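Local coordinates for protein nucleoporin NUP170 (Chaetomium thermophilum, PDB 5HAX) that probably serves as a scaffold nucleoporin of the nuclear pore complex, pairing an N-terminal beta-propeller with a C-terminal alpha-helical region, at residues G444-P449 against E473-T478; H51-H56 against I484-R489; G76-I81 against T115-V120; G389-V394 against M403-A408. All blocks are in the same frame, centred on the assembly; numbering follows the deposited sequence.

Contact 1 (G444-P449 against E473-T478); sequences GLTTAP and EFAVLT
Glu473 O is the best-held polar atom here, with two donors of Thr446 at hand. Thr446 N gives it a nearly straight bond, 3.0 Å from N to O with 173° at the hydrogen, although the donor stands 27° above the carbonyl plane. A second, weak bond may come from Thr446 OG1. With chi1 at 70°, OG1 of Thr446 occupies the crowded position between backbone N and carbonyl carbon, while CG2 of the same residue lies 3.7 Å from Ala475 CB. Thr447 OG1, placed likewise, accepts from Glu473 N at 3.2 Å. A water bridges Thr446 OG1 to Glu473 OE1, and Glu473 OE2 forms a salt bridge with Arg486. Toward Gly444 the pairing becomes regular and antiparallel: Ala475 N bonds Gly444 O at 2.9 Å, and Gly444 N returns a bond to Ala475 O at 3.1 Å. On the other face from Ala475, Leu445 CD1 meets Phe474 CE1 obliquely at 3.5 Å. Strand 440-445 is one edge of a four-stranded propeller blade, with 481-487 flanking 473-478 on its other side; Phe474 packs on Phe386 and Phe392 of one neighbouring blade, Ala475 on Leu77 of strand 73-78.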
loop_
_atom_site.group_PDB
_atom_site.type_symbol
_atom_site.label_atom_id
_atom_site.label_comp_id
_atom_site.label_asym_id
_atom_site.label_seq_id
_atom_site.Cartn_x
_atom_site.Cartn_y
_atom_site.Cartn_z
ATOM N N GLY A 444 5.682 3.238 9.735
ATOM C CA GLY A 444 5.929 2.229 8.719
ATOM C C GLY A 444 4.678 1.441 8.397
ATOM O O GLY A 444 3.776 1.293 9.225
ATOM N N LEU A 445 4.637 0.932 7.169
ATOM C CA LEU A 445 3.510 0.143 6.691
ATOM C C LEU A 445 3.617 -1.284 7.218
ATOM O O LEU A 445 4.682 -1.903 7.140
ATOM C CB LEU A 445 3.484 0.154 5.161
ATOM C CG LEU A 445 2.377 -0.623 4.448
ATOM C CD1 LEU A 445 1.022 0.032 4.654
ATOM C CD2 LEU A 445 2.695 -0.744 2.965
ATOM N N THR A 446 2.510 -1.803 7.759
ATOM C CA THR A 446 2.470 -3.158 8.302
ATOM C C THR A 446 1.840 -4.166 7.353
ATOM O O THR A 446 2.079 -5.369 7.509
ATOM C CB THR A 446 1.691 -3.190 9.623
ATOM O OG1 THR A 446 0.298 -2.976 9.367
ATOM C CG2 THR A 446 2.204 -2.131 10.584
ATOM N N THR A 447 1.042 -3.708 6.394
ATOM C CA THR A 447 0.385 -4.571 5.428
ATOM C C THR A 447 1.141 -4.529 4.102
ATOM O O THR A 447 2.136 -3.820 3.944
ATOM C CB THR A 447 -1.073 -4.144 5.253
ATOM O OG1 THR A 447 -1.144 -2.716 5.163
ATOM C CG2 THR A 447 -1.906 -4.605 6.436
ATOM N N ALA A 448 0.662 -5.310 3.136
ATOM C CA ALA A 448 1.322 -5.380 1.845
ATOM C C ALA A 448 1.168 -4.055 1.097
ATOM O O ALA A 448 0.144 -3.377 1.227
ATOM C CB ALA A 448 0.742 -6.515 1.008
ATOM N N PRO A 449 2.172 -3.660 0.313
ATOM C CA PRO A 449 2.072 -2.403 -0.440
ATOM C C PRO A 449 0.811 -2.351 -1.292
ATOM O O PRO A 449 0.402 -3.345 -1.896
ATOM C CB PRO A 449 3.337 -2.407 -1.303
ATOM C CG PRO A 449 4.305 -3.241 -0.546
ATOM C CD PRO A 449 3.491 -4.296 0.145
ATOM N N GLU A 473 -2.685 -0.676 7.096
ATOM C CA GLU A 473 -2.439 -0.374 8.497
ATOM C C GLU A 473 -1.010 0.122 8.650
ATOM O O GLU A 473 -0.101 -0.330 7.947
ATOM C CB GLU A 473 -2.680 -1.597 9.397
ATOM C CG GLU A 473 -4.131 -2.053 9.426
ATOM C CD GLU A 473 -4.412 -3.082 10.505
ATOM O OE1 GLU A 473 -3.470 -3.482 11.222
ATOM O OE2 GLU A 473 -5.586 -3.487 10.637
ATOM N N PHE A 474 -0.822 1.058 9.577
ATOM C CA PHE A 474 0.448 1.755 9.740
ATOM C C PHE A 474 0.822 1.791 11.212
ATOM O O PHE A 474 0.001 2.161 12.057
ATOM C CB PHE A 474 0.359 3.175 9.176
ATOM C CG PHE A 474 -0.263 3.236 7.815
ATOM C CD1 PHE A 474 0.523 3.197 6.674
ATOM C CD2 PHE A 474 -1.639 3.307 7.675
ATOM C CE1 PHE A 474 -0.052 3.243 5.419
ATOM C CE2 PHE A 474 -2.217 3.351 6.424
ATOM C CZ PHE A 474 -1.422 3.319 5.295
ATOM N N ALA A 475 2.057 1.398 11.510
ATOM C CA ALA A 475 2.575 1.409 12.871
ATOM C C ALA A 475 3.271 2.740 13.127
ATOM O O ALA A 475 4.250 3.070 12.449
ATOM C CB ALA A 475 3.539 0.244 13.086
ATOM N N VAL A 476 2.766 3.495 14.099
ATOM C CA VAL A 476 3.324 4.790 14.479
ATOM C C VAL A 476 4.134 4.558 15.750
ATOM O O VAL A 476 3.572 4.389 16.836
ATOM C CB VAL A 476 2.229 5.841 14.689
ATOM C CG1 VAL A 476 2.842 7.181 15.094
ATOM C CG2 VAL A 476 1.392 5.992 13.433
ATOM N N LEU A 477 5.458 4.555 15.618
ATOM C CA LEU A 477 6.338 4.368 16.764
ATOM C C LEU A 477 6.570 5.698 17.465
ATOM O O LEU A 477 6.990 6.673 16.834
ATOM C CB LEU A 477 7.671 3.767 16.321
ATOM C CG LEU A 477 8.767 3.652 17.388
ATOM C CD1 LEU A 477 8.378 2.645 18.461
ATOM C CD2 LEU A 477 10.096 3.278 16.750
ATOM N N THR A 478 6.293 5.735 18.763
ATOM C CA THR A 478 6.621 6.866 19.622
ATOM C C THR A 478 7.601 6.406 20.696
ATOM O O THR A 478 7.991 5.236 20.760
ATOM C CB THR A 478 5.367 7.465 20.267
ATOM O OG1 THR A 478 4.876 6.585 21.285
ATOM C CG2 THR A 478 4.279 7.705 19.229
HETATM O O HOH W 1 -1.062 -3.777 11.627
#

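Contact 2 (H51-H56 against I484-R489); sequences HVVRHH and IVRRRR
Four backbone hydrogen bonds join the strands. The straightest runs from Ile484 N to Arg54 O (2.9 Å, 176° at the hydrogen). Val53 N donates to Ile484 O, and His51 and Arg486 exchange a reciprocal antiparallel pair, the tighter from Arg486 N to His51 O (3.0 Å). Farther out, a water accepts from Arg54 NH1 and, weakly, from Arg486 NH2. Arg54 NH2 and Arg486 NH2 come within 4.0 Å, a like-charge approach probably eased by Glu473, the acid partner of Arg486. Val53 CG1 sits over the centre of the Arg486 guanidinium and also against one face of the His51 ring. The opposite face of that ring receives Arg488 CD, a CH-pi contact 3.8 Å from the His51 centroid and 23° off its normal. An alanine here in place of His51 takes away the ring between Val53 CG1 and Arg488 CD, and would probably leave the Arg488 chain less firmly placed. Val53 CG2 and Ile484 CG2 are pressed to 3.4 Å. Strand 50-57 forms an outer edge of the blade completed by 481-487, 473-478 and 440-445, so early and late chain close the propeller ring together; Val52 and Val485 meet Ile432 of the adjacent blade, and helix 490-501 follows Arg489.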
loop_
_atom_site.group_PDB
_atom_site.type_symbol
_atom_site.label_atom_id
_atom_site.label_comp_id
_atom_site.label_asym_id
_atom_site.label_seq_id
_atom_site.Cartn_x
_atom_site.Cartn_y
_atom_site.Cartn_z
ATOM N N HIS A 51 -8.146 5.888 11.455
ATOM C CA HIS A 51 -8.398 5.930 12.890
ATOM C C HIS A 51 -7.493 4.937 13.604
ATOM O O HIS A 51 -7.040 3.948 13.018
ATOM C CB HIS A 51 -9.876 5.660 13.218
ATOM C CG HIS A 51 -10.337 4.264 12.921
ATOM N ND1 HIS A 51 -9.914 3.548 11.822
ATOM C CD2 HIS A 51 -11.210 3.462 13.577
ATOM C CE1 HIS A 51 -10.499 2.363 11.819
ATOM N NE2 HIS A 51 -11.288 2.285 12.874
ATOM N N VAL A 52 -7.223 5.232 14.874
ATOM C CA VAL A 52 -6.378 4.387 15.711
ATOM C C VAL A 52 -7.189 3.183 16.169
ATOM O O VAL A 52 -8.303 3.333 16.683
ATOM C CB VAL A 52 -5.841 5.180 16.916
ATOM C CG1 VAL A 52 -4.937 4.306 17.777
ATOM C CG2 VAL A 52 -5.095 6.426 16.456
ATOM N N VAL A 53 -6.624 1.985 16.004
ATOM C CA VAL A 53 -7.334 0.751 16.344
ATOM C C VAL A 53 -6.794 0.131 17.631
ATOM O O VAL A 53 -7.545 -0.508 18.375
ATOM C CB VAL A 53 -7.277 -0.259 15.179
ATOM C CG1 VAL A 53 -8.147 0.225 14.024
ATOM C CG2 VAL A 53 -5.848 -0.497 14.720
ATOM N N ARG A 54 -5.505 0.302 17.912
ATOM C CA ARG A 54 -4.941 -0.207 19.162
ATOM C C ARG A 54 -3.550 0.385 19.358
ATOM O O ARG A 54 -2.999 1.034 18.466
ATOM C CB ARG A 54 -4.883 -1.739 19.176
ATOM C CG ARG A 54 -3.937 -2.324 18.153
ATOM C CD ARG A 54 -4.089 -3.832 18.032
ATOM N NE ARG A 54 -3.696 -4.284 16.700
ATOM C CZ ARG A 54 -4.541 -4.631 15.732
ATOM N NH1 ARG A 54 -4.066 -5.015 14.555
ATOM N NH2 ARG A 54 -5.854 -4.608 15.929
ATOM N N HIS A 55 -2.990 0.151 20.549
ATOM C CA HIS A 55 -1.672 0.653 20.915
ATOM C C HIS A 55 -0.915 -0.423 21.683
ATOM O O HIS A 55 -1.518 -1.261 22.360
ATOM C CB HIS A 55 -1.771 1.931 21.758
ATOM C CG HIS A 55 -2.273 1.699 23.151
ATOM N ND1 HIS A 55 -3.614 1.650 23.461
ATOM C CD2 HIS A 55 -1.609 1.508 24.315
ATOM C CE1 HIS A 55 -3.757 1.435 24.757
ATOM N NE2 HIS A 55 -2.556 1.346 25.299
ATOM N N HIS A 56 0.414 -0.386 21.576
ATOM C CA HIS A 56 1.294 -1.364 22.214
ATOM C C HIS A 56 2.393 -0.621 22.961
ATOM O O HIS A 56 3.251 0.013 22.340
ATOM C CB HIS A 56 1.904 -2.317 21.184
ATOM C CG HIS A 56 0.893 -3.027 20.340
ATOM N ND1 HIS A 56 0.092 -4.036 20.830
ATOM C CD2 HIS A 56 0.565 -2.887 19.034
ATOM C CE1 HIS A 56 -0.694 -4.480 19.864
ATOM N NE2 HIS A 56 -0.426 -3.800 18.764
ATOM N N ILE A 484 -1.345 1.687 16.167
ATOM C CA ILE A 484 -1.773 1.136 14.883
ATOM C C ILE A 484 -2.856 2.043 14.315
ATOM O O ILE A 484 -3.891 2.269 14.953
ATOM C CB ILE A 484 -2.286 -0.305 15.025
ATOM C CG1 ILE A 484 -1.250 -1.190 15.728
ATOM C CG2 ILE A 484 -2.627 -0.872 13.652
ATOM C CD1 ILE A 484 0.071 -1.323 14.987
ATOM N N VAL A 485 -2.616 2.559 13.113
ATOM C CA VAL A 485 -3.569 3.394 12.389
ATOM C C VAL A 485 -4.021 2.614 11.165
ATOM O O VAL A 485 -3.191 2.041 10.451
ATOM C CB VAL A 485 -2.942 4.740 11.984
ATOM C CG1 VAL A 485 -3.959 5.604 11.244
ATOM C CG2 VAL A 485 -2.404 5.466 13.210
ATOM N N ARG A 486 -5.330 2.598 10.920
ATOM C CA ARG A 486 -5.926 1.814 9.843
ATOM C C ARG A 486 -6.665 2.734 8.880
ATOM O O ARG A 486 -7.407 3.623 9.308
ATOM C CB ARG A 486 -6.883 0.755 10.402
ATOM C CG ARG A 486 -7.605 -0.065 9.337
ATOM C CD ARG A 486 -8.550 -1.077 9.968
ATOM N NE ARG A 486 -7.833 -2.067 10.768
ATOM C CZ ARG A 486 -8.366 -2.753 11.775
ATOM N NH1 ARG A 486 -9.631 -2.560 12.125
ATOM N NH2 ARG A 486 -7.630 -3.631 12.442
ATOM N N ARG A 487 -6.454 2.511 7.587
ATOM C CA ARG A 487 -7.219 3.195 6.555
ATOM C C ARG A 487 -8.643 2.653 6.516
ATOM O O ARG A 487 -8.863 1.439 6.580
ATOM C CB ARG A 487 -6.536 3.001 5.197
ATOM C CG ARG A 487 -7.328 3.463 3.984
ATOM C CD ARG A 487 -7.587 4.954 4.011
ATOM N NE ARG A 487 -8.147 5.422 2.745
ATOM C CZ ARG A 487 -8.997 6.438 2.624
ATOM N NH1 ARG A 487 -9.408 7.109 3.693
ATOM N NH2 ARG A 487 -9.443 6.780 1.424
ATOM N N ARG A 488 -9.613 3.556 6.410
ATOM C CA ARG A 488 -11.022 3.187 6.342
ATOM C C ARG A 488 -11.511 3.255 4.902
ATOM O O ARG A 488 -11.243 4.230 4.193
ATOM C CB ARG A 488 -11.866 4.094 7.236
ATOM C CG ARG A 488 -11.683 3.781 8.707
ATOM C CD ARG A 488 -12.383 4.770 9.612
ATOM N NE ARG A 488 -13.789 4.438 9.824
ATOM C CZ ARG A 488 -14.457 4.681 10.947
ATOM N NH1 ARG A 488 -15.737 4.343 11.041
ATOM N NH2 ARG A 488 -13.855 5.259 11.981
ATOM N N ARG A 489 -12.214 2.207 4.479
ATOM C CA ARG A 489 -12.792 2.114 3.148
ATOM C C ARG A 489 -14.177 2.753 3.125
ATOM O O ARG A 489 -14.754 3.093 4.160
ATOM C CB ARG A 489 -12.893 0.652 2.711
ATOM C CG ARG A 489 -11.594 -0.141 2.805
ATOM C CD ARG A 489 -11.871 -1.641 2.803
ATOM N NE ARG A 489 -12.610 -2.055 3.995
ATOM C CZ ARG A 489 -13.159 -3.253 4.163
ATOM N NH1 ARG A 489 -13.809 -3.531 5.284
ATOM N NH2 ARG A 489 -13.068 -4.176 3.214
HETATM O O HOH W 2 -5.672 -5.226 12.525
#

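Contact 3 (G76-I81 against T115-V120); sequences GLFAEI and TAVALV
Phe78 has its CG anti to the carbonyl carbon (chi1 -67°), and a chi2 of -25° turns its ring face to Leu119 CB, whose own CG is anti to the backbone N. That methylene stands over the ring centre, 3.7 Å from the Phe78 centroid and 14° off the normal, a CH-pi contact. Val117 CG1 approaches the same ring at its edge, 3.8 Å from Phe78 CZ. Ile81 holds CG1 in the crowded position between N and carbonyl carbon, and its CD1 meets Leu119 CD2 tip to tip at 3.4 Å, closer than usual for two methyls. A bond from Ile81 N to Phe78 O ties the turn. A serine here in place of Phe78 removes the ring and with it the contacts to Leu119 and Val117, which would probably loosen the packing between the two strands. Segments 76-78 and 115-120 run almost parallel, their axes 7.8 Å apart at the closest, too far for pairing: 73-78 and 114-120 are the first strands of successive propeller blades. With no direct hydrogen bond across, cohesion is apolar, and a water links Leu77 O and, weakly, Val117 O. This implies blades joined by side-chain contact rather than by a continuous sheet.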
loop_
_atom_site.group_PDB
_atom_site.type_symbol
_atom_site.label_atom_id
_atom_site.label_comp_id
_atom_site.label_asym_id
_atom_site.label_seq_id
_atom_site.Cartn_x
_atom_site.Cartn_y
_atom_site.Cartn_z
ATOM N N GLY A 76 13.569 2.276 16.751
ATOM C CA GLY A 76 13.226 2.113 15.347
ATOM C C GLY A 76 12.192 1.026 15.146
ATOM O O GLY A 76 11.839 0.289 16.070
ATOM N N LEU A 77 11.720 0.927 13.902
ATOM C CA LEU A 77 10.607 0.061 13.532
ATOM C C LEU A 77 11.011 -0.918 12.438
ATOM O O LEU A 77 11.706 -0.549 11.486
ATOM C CB LEU A 77 9.414 0.882 13.028
ATOM C CG LEU A 77 8.155 0.944 13.890
ATOM C CD1 LEU A 77 7.101 1.795 13.199
ATOM C CD2 LEU A 77 7.602 -0.441 14.186
ATOM N N PHE A 78 10.558 -2.162 12.582
ATOM C CA PHE A 78 10.546 -3.153 11.505
ATOM C C PHE A 78 9.088 -3.503 11.210
ATOM O O PHE A 78 8.635 -4.620 11.473
ATOM C CB PHE A 78 11.356 -4.412 11.887
ATOM C CG PHE A 78 12.837 -4.176 12.033
ATOM C CD1 PHE A 78 13.468 -3.129 11.380
ATOM C CD2 PHE A 78 13.603 -5.018 12.824
ATOM C CE1 PHE A 78 14.830 -2.926 11.517
ATOM C CE2 PHE A 78 14.962 -4.819 12.966
ATOM C CZ PHE A 78 15.576 -3.772 12.312
ATOM N N ALA A 79 8.353 -2.536 10.655
ATOM C CA ALA A 79 6.912 -2.685 10.482
ATOM C C ALA A 79 6.543 -3.832 9.548
ATOM O O ALA A 79 5.424 -4.349 9.638
ATOM C CB ALA A 79 6.314 -1.380 9.954
ATOM N N GLU A 80 7.450 -4.238 8.656
ATOM C CA GLU A 80 7.134 -5.297 7.701
ATOM C C GLU A 80 6.867 -6.626 8.396
ATOM O O GLU A 80 6.128 -7.465 7.867
ATOM C CB GLU A 80 8.281 -5.452 6.701
ATOM C CG GLU A 80 7.995 -6.417 5.556
ATOM C CD GLU A 80 9.251 -6.821 4.808
ATOM O OE1 GLU A 80 10.167 -5.980 4.679
ATOM O OE2 GLU A 80 9.325 -7.985 4.358
ATOM N N ILE A 81 7.451 -6.835 9.577
ATOM C CA ILE A 81 7.352 -8.089 10.310
ATOM C C ILE A 81 6.792 -7.886 11.712
ATOM O O ILE A 81 6.796 -8.817 12.517
ATOM C CB ILE A 81 8.718 -8.802 10.371
ATOM C CG1 ILE A 81 9.766 -7.883 11.008
ATOM C CG2 ILE A 81 9.153 -9.220 8.974
ATOM C CD1 ILE A 81 11.069 -8.573 11.341
ATOM N N THR A 115 24.917 3.068 15.793
ATOM C CA THR A 115 24.440 4.316 15.214
ATOM C C THR A 115 23.319 4.133 14.200
ATOM O O THR A 115 22.647 5.114 13.867
ATOM C CB THR A 115 25.600 5.065 14.540
ATOM O OG1 THR A 115 26.235 4.214 13.580
ATOM C CG2 THR A 115 26.626 5.512 15.580
ATOM N N ALA A 116 23.099 2.918 13.705
ATOM C CA ALA A 116 22.020 2.663 12.762
ATOM C C ALA A 116 21.745 1.167 12.715
ATOM O O ALA A 116 22.652 0.351 12.900
ATOM C CB ALA A 116 22.363 3.183 11.360
ATOM N N VAL A 117 20.481 0.827 12.470
ATOM C CA VAL A 117 20.031 -0.557 12.344
ATOM C C VAL A 117 18.961 -0.607 11.259
ATOM O O VAL A 117 18.129 0.300 11.157
ATOM C CB VAL A 117 19.476 -1.103 13.679
ATOM C CG1 VAL A 117 18.980 -2.536 13.512
ATOM C CG2 VAL A 117 20.533 -1.027 14.773
ATOM N N ALA A 118 18.974 -1.671 10.455
ATOM C CA ALA A 118 17.993 -1.818 9.389
ATOM C C ALA A 118 17.795 -3.290 9.055
ATOM O O ALA A 118 18.673 -4.126 9.280
ATOM C CB ALA A 118 18.411 -1.048 8.132
ATOM N N LEU A 119 16.620 -3.588 8.504
ATOM C CA LEU A 119 16.240 -4.928 8.073
ATOM C C LEU A 119 16.010 -4.892 6.569
ATOM O O LEU A 119 15.091 -4.212 6.099
ATOM C CB LEU A 119 14.978 -5.394 8.804
ATOM C CG LEU A 119 14.541 -6.842 8.584
ATOM C CD1 LEU A 119 15.524 -7.796 9.242
ATOM C CD2 LEU A 119 13.132 -7.059 9.117
ATOM N N VAL A 120 16.832 -5.624 5.820
ATOM C CA VAL A 120 16.813 -5.552 4.359
ATOM C C VAL A 120 16.625 -6.953 3.793
ATOM O O VAL A 120 16.800 -7.956 4.502
ATOM C CB VAL A 120 18.108 -4.915 3.804
ATOM C CG1 VAL A 120 18.250 -3.477 4.300
ATOM C CG2 VAL A 120 19.325 -5.749 4.191
HETATM O O HOH W 3 14.762 0.514 11.266
HETATM O O HOH W 4 12.006 -5.131 6.059
HETATM O O HOH W 5 13.139 -6.123 4.088
#

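Contact 4 (G389-V394 against M403-A408); sequences GYFFDV and MLFVSA
Strands 390-395 and 403-409 form a beta hairpin inside one propeller blade, the axes of 390-394 and 403-408 lying antiparallel at 165°. Two hydrogen-bonded pairs define the register. Phe391 N bonds Ser407 O at 3.0 Å, and Ser407 N returns to Phe391 O; Asp393 N bonds Phe405 O at 2.9 Å, and Phe405 N returns to Asp393 O. On one face Phe392 and Val406 run alongside each other off the sheet, and Val406 CG1 sits over the Phe392 ring, 3.7 Å from its centroid and 15° off the normal. Next along this face, Val394 CG2 touches Leu404 CD1 at 3.8 Å. The other face carries Phe391 and Phe405, both with CG anti to the backbone N, whose side chains cross at about a right angle and meet by their edges, Phe391 CD2 to Phe405 CE2 at 4.0 Å. Two of its polar atoms find partners beyond the hairpin: Asp393 OD2 bonds Ser380 OG and Ser407 OG bonds Glu427 OE1. Gly389 and Tyr390 together lie opposite Phe386, a classic beta bulge, at a Gly389 phi of 138° that would jam a side chain against the preceding carbonyl. Apolar residues on both faces of a buried central hairpin suit a beta-propeller, where each blade is sandwiched between its neighbours.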
loop_
_atom_site.group_PDB
_atom_site.type_symbol
_atom_site.label_atom_id
_atom_site.label_comp_id
_atom_site.label_asym_id
_atom_site.label_seq_id
_atom_site.Cartn_x
_atom_site.Cartn_y
_atom_site.Cartn_z
ATOM N N GLY A 389 -1.086 7.351 -1.921
ATOM C CA GLY A 389 -0.973 8.746 -1.529
ATOM C C GLY A 389 -1.277 9.029 -0.072
ATOM O O GLY A 389 -1.420 10.194 0.314
ATOM N N TYR A 390 -1.383 7.984 0.748
ATOM C CA TYR A 390 -1.591 8.167 2.180
ATOM C C TYR A 390 -0.452 8.995 2.766
ATOM O O TYR A 390 0.717 8.625 2.641
ATOM C CB TYR A 390 -1.668 6.808 2.878
ATOM C CG TYR A 390 -2.668 5.831 2.294
ATOM C CD1 TYR A 390 -3.884 6.264 1.772
ATOM C CD2 TYR A 390 -2.393 4.468 2.267
ATOM C CE1 TYR A 390 -4.794 5.362 1.243
ATOM C CE2 TYR A 390 -3.293 3.563 1.743
ATOM C CZ TYR A 390 -4.492 4.011 1.234
ATOM O OH TYR A 390 -5.383 3.100 0.709
ATOM N N PHE A 391 -0.795 10.109 3.413
ATOM C CA PHE A 391 0.178 11.098 3.869
ATOM C C PHE A 391 0.084 11.251 5.381
ATOM O O PHE A 391 -0.994 11.538 5.910
ATOM C CB PHE A 391 -0.063 12.440 3.169
ATOM C CG PHE A 391 0.797 13.567 3.677
ATOM C CD1 PHE A 391 2.173 13.440 3.735
ATOM C CD2 PHE A 391 0.224 14.767 4.065
ATOM C CE1 PHE A 391 2.962 14.482 4.192
ATOM C CE2 PHE A 391 1.006 15.811 4.519
ATOM C CZ PHE A 391 2.377 15.668 4.579
ATOM N N PHE A 392 1.211 11.063 6.068
ATOM C CA PHE A 392 1.330 11.274 7.508
ATOM C C PHE A 392 2.318 12.403 7.757
ATOM O O PHE A 392 3.456 12.342 7.281
ATOM C CB PHE A 392 1.817 10.006 8.222
ATOM C CG PHE A 392 0.814 8.885 8.243
ATOM C CD1 PHE A 392 0.142 8.567 9.409
ATOM C CD2 PHE A 392 0.559 8.138 7.106
ATOM C CE1 PHE A 392 -0.774 7.530 9.439
ATOM C CE2 PHE A 392 -0.358 7.101 7.131
ATOM C CZ PHE A 392 -1.023 6.799 8.298
ATOM N N ASP A 393 1.895 13.423 8.509
ATOM C CA ASP A 393 2.749 14.563 8.838
ATOM C C ASP A 393 2.756 14.776 10.344
ATOM O O ASP A 393 1.696 14.947 10.956
ATOM C CB ASP A 393 2.278 15.837 8.133
ATOM C CG ASP A 393 3.272 16.980 8.270
ATOM O OD1 ASP A 393 4.393 16.744 8.765
ATOM O OD2 ASP A 393 2.939 18.113 7.873
ATOM N N VAL A 394 3.950 14.779 10.931
ATOM C CA VAL A 394 4.132 15.018 12.359
ATOM C C VAL A 394 4.340 16.520 12.528
ATOM O O VAL A 394 5.410 17.048 12.218
ATOM C CB VAL A 394 5.311 14.220 12.919
ATOM C CG1 VAL A 394 5.454 14.454 14.419
ATOM C CG2 VAL A 394 5.144 12.737 12.615
ATOM N N MET A 403 1.170 16.508 16.932
ATOM C CA MET A 403 -0.131 16.352 16.291
ATOM C C MET A 403 0.078 15.668 14.949
ATOM O O MET A 403 0.984 16.039 14.194
ATOM C CB MET A 403 -0.827 17.702 16.096
ATOM C CG MET A 403 -1.221 18.413 17.388
ATOM S SD MET A 403 -2.325 17.460 18.460
ATOM C CE MET A 403 -3.712 17.143 17.369
ATOM N N LEU A 404 -0.758 14.675 14.658
ATOM C CA LEU A 404 -0.634 13.867 13.450
ATOM C C LEU A 404 -1.711 14.287 12.457
ATOM O O LEU A 404 -2.904 14.092 12.709
ATOM C CB LEU A 404 -0.761 12.383 13.787
ATOM C CG LEU A 404 0.349 11.481 13.259
ATOM C CD1 LEU A 404 1.660 11.801 13.956
ATOM C CD2 LEU A 404 -0.030 10.020 13.449
ATOM N N PHE A 405 -1.292 14.863 11.332
ATOM C CA PHE A 405 -2.191 15.088 10.209
ATOM C C PHE A 405 -2.096 13.900 9.263
ATOM O O PHE A 405 -0.995 13.509 8.861
ATOM C CB PHE A 405 -1.852 16.379 9.463
ATOM C CG PHE A 405 -2.668 16.579 8.217
ATOM C CD1 PHE A 405 -4.012 16.906 8.301
ATOM C CD2 PHE A 405 -2.100 16.423 6.963
ATOM C CE1 PHE A 405 -4.772 17.079 7.159
ATOM C CE2 PHE A 405 -2.855 16.599 5.816
ATOM C CZ PHE A 405 -4.191 16.928 5.915
ATOM N N VAL A 406 -3.244 13.327 8.919
ATOM C CA VAL A 406 -3.308 12.154 8.054
ATOM C C VAL A 406 -4.360 12.407 6.985
ATOM O O VAL A 406 -5.488 12.803 7.299
ATOM C CB VAL A 406 -3.630 10.870 8.842
ATOM C CG1 VAL A 406 -3.289 9.651 8.004
ATOM C CG2 VAL A 406 -2.868 10.840 10.158
ATOM N N SER A 407 -3.992 12.178 5.726
ATOM C CA SER A 407 -4.887 12.429 4.606
ATOM C C SER A 407 -4.731 11.328 3.568
ATOM O O SER A 407 -3.720 10.623 3.514
ATOM C CB SER A 407 -4.622 13.798 3.962
ATOM O OG SER A 407 -3.308 13.869 3.437
ATOM N N ALA A 408 -5.756 11.195 2.739
ATOM C CA ALA A 408 -5.780 10.232 1.652
ATOM C C ALA A 408 -6.384 10.910 0.436
ATOM O O ALA A 408 -7.094 11.914 0.567
ATOM C CB ALA A 408 -6.595 8.986 2.015
#

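Contacts 1 and 2 are successive seams of one blade, their centres 10 Å apart: strands 473-478 and 481-487 are neighbours, joined by a probable hydrogen bond from Phe474 N to Val485 O and by Glu473 OE2, 2.7 Å from Arg486 NE. Contact 4 lies in the blade on one flank, where Phe474 CD2 reaches Phe392 CZ at 3.6 Å and Arg487 CZ reaches Ala408 CB at 3.6 Å. Contact 3 lies on the other flank and touches contact 1 through Ala475 O and Leu77 CD1 (3.2 Å). Contacts 3 and 4 do not meet, their nearest atoms being about 10 Å apart. Contact 2 closes the chain loop enclosing the other three, consistent with ring closure of the propeller.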